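PDB 4P98: extracellular solute-binding protein from Conexibacter woesei, which probably captures a small solute, possibly a nucleoside as in PnrA-like relatives, outside the cell membrane and delivers it to an ABC transporter. Local coordinates for residues A[66-71]-A[84-89]. Numbering follows the deposited sequence.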
loop_
_atom_site.group_PDB
_atom_site.type_symbol
_atom_site.label_atom_id
_atom_site.label_comp_id
_atom_site.label_asym_id
_atom_site.label_seq_id
_atom_site.Cartn_x
_atom_site.Cartn_y
_atom_site.Cartn_z
ATOM N N PRO A 66 -10.388 19.346 13.532
ATOM C CA PRO A 66 -10.867 19.323 14.927
ATOM C C PRO A 66 -10.643 17.992 15.671
ATOM O O PRO A 66 -10.426 18.000 16.879
ATOM C CB PRO A 66 -12.368 19.637 14.818
ATOM C CG PRO A 66 -12.669 19.884 13.386
ATOM C CD PRO A 66 -11.431 19.706 12.558
ATOM N N VAL A 67 -10.683 16.863 14.962
ATOM C CA VAL A 67 -10.453 15.556 15.576
ATOM C C VAL A 67 -8.995 15.460 16.025
ATOM O O VAL A 67 -8.702 15.025 17.142
ATOM C CB VAL A 67 -10.779 14.405 14.597
ATOM C CG1 VAL A 67 -10.341 13.058 15.156
ATOM C CG2 VAL A 67 -12.265 14.376 14.274
ATOM N N ILE A 68 -8.083 15.868 15.145
ATOM C CA ILE A 68 -6.659 15.908 15.471
ATOM C C ILE A 68 -6.429 16.824 16.687
ATOM O O ILE A 68 -5.748 16.451 17.643
ATOM C CB ILE A 68 -5.829 16.373 14.242
ATOM C CG1 ILE A 68 -5.885 15.314 13.145
ATOM C CG2 ILE A 68 -4.384 16.655 14.633
ATOM C CD1 ILE A 68 -5.517 15.835 11.774
ATOM N N ARG A 69 -7.021 18.014 16.664
ATOM C CA ARG A 69 -6.873 18.965 17.764
ATOM C C ARG A 69 -7.343 18.358 19.088
ATOM O O ARG A 69 -6.686 18.517 20.117
ATOM C CB ARG A 69 -7.643 20.261 17.478
ATOM C CG ARG A 69 -7.497 21.309 18.577
ATOM C CD ARG A 69 -8.110 22.655 18.212
ATOM N NE ARG A 69 -7.419 23.254 17.077
ATOM C CZ ARG A 69 -7.883 23.307 15.834
ATOM N NH1 ARG A 69 -9.091 22.832 15.524
ATOM N NH2 ARG A 69 -7.132 23.863 14.891
ATOM N N GLN A 70 -8.473 17.664 19.043
ATOM C CA GLN A 70 -9.068 17.063 20.233
ATOM C C GLN A 70 -8.162 16.000 20.849
ATOM O O GLN A 70 -8.023 15.938 22.065
ATOM C CB GLN A 70 -10.444 16.469 19.885
ATOM C CG GLN A 70 -11.106 15.710 21.012
ATOM C CD GLN A 70 -12.509 15.244 20.662
ATOM O OE1 GLN A 70 -12.860 15.075 19.483
ATOM N NE2 GLN A 70 -13.319 15.032 21.685
ATOM N N PHE A 71 -7.531 15.166 20.025
ATOM C CA PHE A 71 -6.587 14.185 20.553
ATOM C C PHE A 71 -5.377 14.858 21.196
ATOM O O PHE A 71 -4.929 14.448 22.267
ATOM C CB PHE A 71 -6.124 13.204 19.468
ATOM C CG PHE A 71 -7.116 12.115 19.169
ATOM C CD1 PHE A 71 -7.530 11.239 20.169
ATOM C CD2 PHE A 71 -7.618 11.942 17.892
ATOM C CE1 PHE A 71 -8.424 10.214 19.894
ATOM C CE2 PHE A 71 -8.520 10.928 17.612
ATOM C CZ PHE A 71 -8.930 10.065 18.615
ATOM N N ILE A 84 -2.253 11.301 2.439
ATOM C CA ILE A 84 -1.889 12.667 2.055
ATOM C C ILE A 84 -3.026 13.677 2.320
ATOM O O ILE A 84 -2.771 14.831 2.656
ATOM C CB ILE A 84 -1.382 12.700 0.579
ATOM C CG1 ILE A 84 -0.698 14.037 0.249
ATOM C CG2 ILE A 84 -2.501 12.349 -0.401
ATOM C CD1 ILE A 84 -0.031 14.089 -1.133
ATOM N N ASP A 85 -4.277 13.235 2.216
ATOM C CA ASP A 85 -5.426 14.130 2.444
ATOM C C ASP A 85 -5.507 14.643 3.887
ATOM O O ASP A 85 -6.099 15.684 4.141
ATOM C CB ASP A 85 -6.738 13.440 2.065
ATOM C CG ASP A 85 -6.883 13.217 0.562
ATOM O OD1 ASP A 85 -6.175 13.868 -0.230
ATOM O OD2 ASP A 85 -7.722 12.373 0.176
ATOM N N VAL A 86 -4.898 13.919 4.821
ATOM C CA VAL A 86 -4.879 14.295 6.233
ATOM C C VAL A 86 -3.600 15.068 6.585
ATOM O O VAL A 86 -3.471 15.592 7.690
ATOM C CB VAL A 86 -5.012 13.030 7.119
ATOM C CG1 VAL A 86 -5.302 13.384 8.569
ATOM C CG2 VAL A 86 -6.119 12.132 6.581
ATOM N N SER A 87 -2.667 15.184 5.644
ATOM C CA SER A 87 -1.339 15.749 5.968
ATOM C C SER A 87 -1.406 17.221 6.348
ATOM O O SER A 87 -0.788 17.646 7.318
ATOM C CB SER A 87 -0.336 15.530 4.834
ATOM O OG SER A 87 -0.732 16.160 3.641
ATOM N N GLU A 88 -2.162 18.004 5.594
ATOM C CA GLU A 88 -2.218 19.428 5.877
ATOM C C GLU A 88 -2.828 19.727 7.262
ATOM O O GLU A 88 -2.262 20.506 8.024
ATOM C CB GLU A 88 -2.914 20.183 4.730
ATOM C CG GLU A 88 -2.617 21.666 4.700
ATOM C CD GLU A 88 -1.136 21.976 4.816
ATOM O OE1 GLU A 88 -0.344 21.437 4.003
ATOM O OE2 GLU A 88 -0.774 22.747 5.737
ATOM N N PRO A 89 -3.952 19.085 7.618
ATOM C CA PRO A 89 -4.481 19.252 8.982
ATOM C C PRO A 89 -3.476 18.872 10.065
ATOM O O PRO A 89 -3.345 19.585 11.066
ATOM C CB PRO A 89 -5.676 18.306 9.024
ATOM C CG PRO A 89 -6.066 18.090 7.617
ATOM C CD PRO A 89 -4.920 18.421 6.724
#
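Ile-68 reaches across with its delta methyl alone and overlaps the ring of Pro-89 and one branch of Val-86. CD1 of Ile-68 lies 3.7 Å from CB of Pro-89 and 4.0 Å from CG1 of Val-86, while the Pro-89 carbonyl carbon also sits 4.0 Å from that CD1. The methyl thus has both apolar groups ahead of it, about one turn apart on the helix. Two torsions account for this placement: chi1 of -68° sets CG1 opposite the carbonyl carbon, and chi2 of 161° extends CD1 outward from the helix. On the facing side, CG1 of Val-86 stands anti to its own backbone N (chi1 -167°), and this is the branch that meets the isoleucine. The backbones stay well apart, the nearest CA atoms, those of Ile-68 and Pro-89, being 7.6 Å from each other, and only 106 Å² is buried in total.

Helix 61-73 and helix 84-94 come before and after strand 78-82 in the chain and pack side by side over the parallel sheet of one lobe of this two-lobed binding-protein fold. Ile-68 also packs on Ile-24 of strand 22-25 and on Ile-90 and Val-93, while Pro-89 touches Pro-61 and Ala-64. No hydrogen bond or salt bridge crosses between 66-71 and 84-89, and all three touching residues are buried, which implies that this helix-to-helix junction rests on dispersion and the exclusion of water.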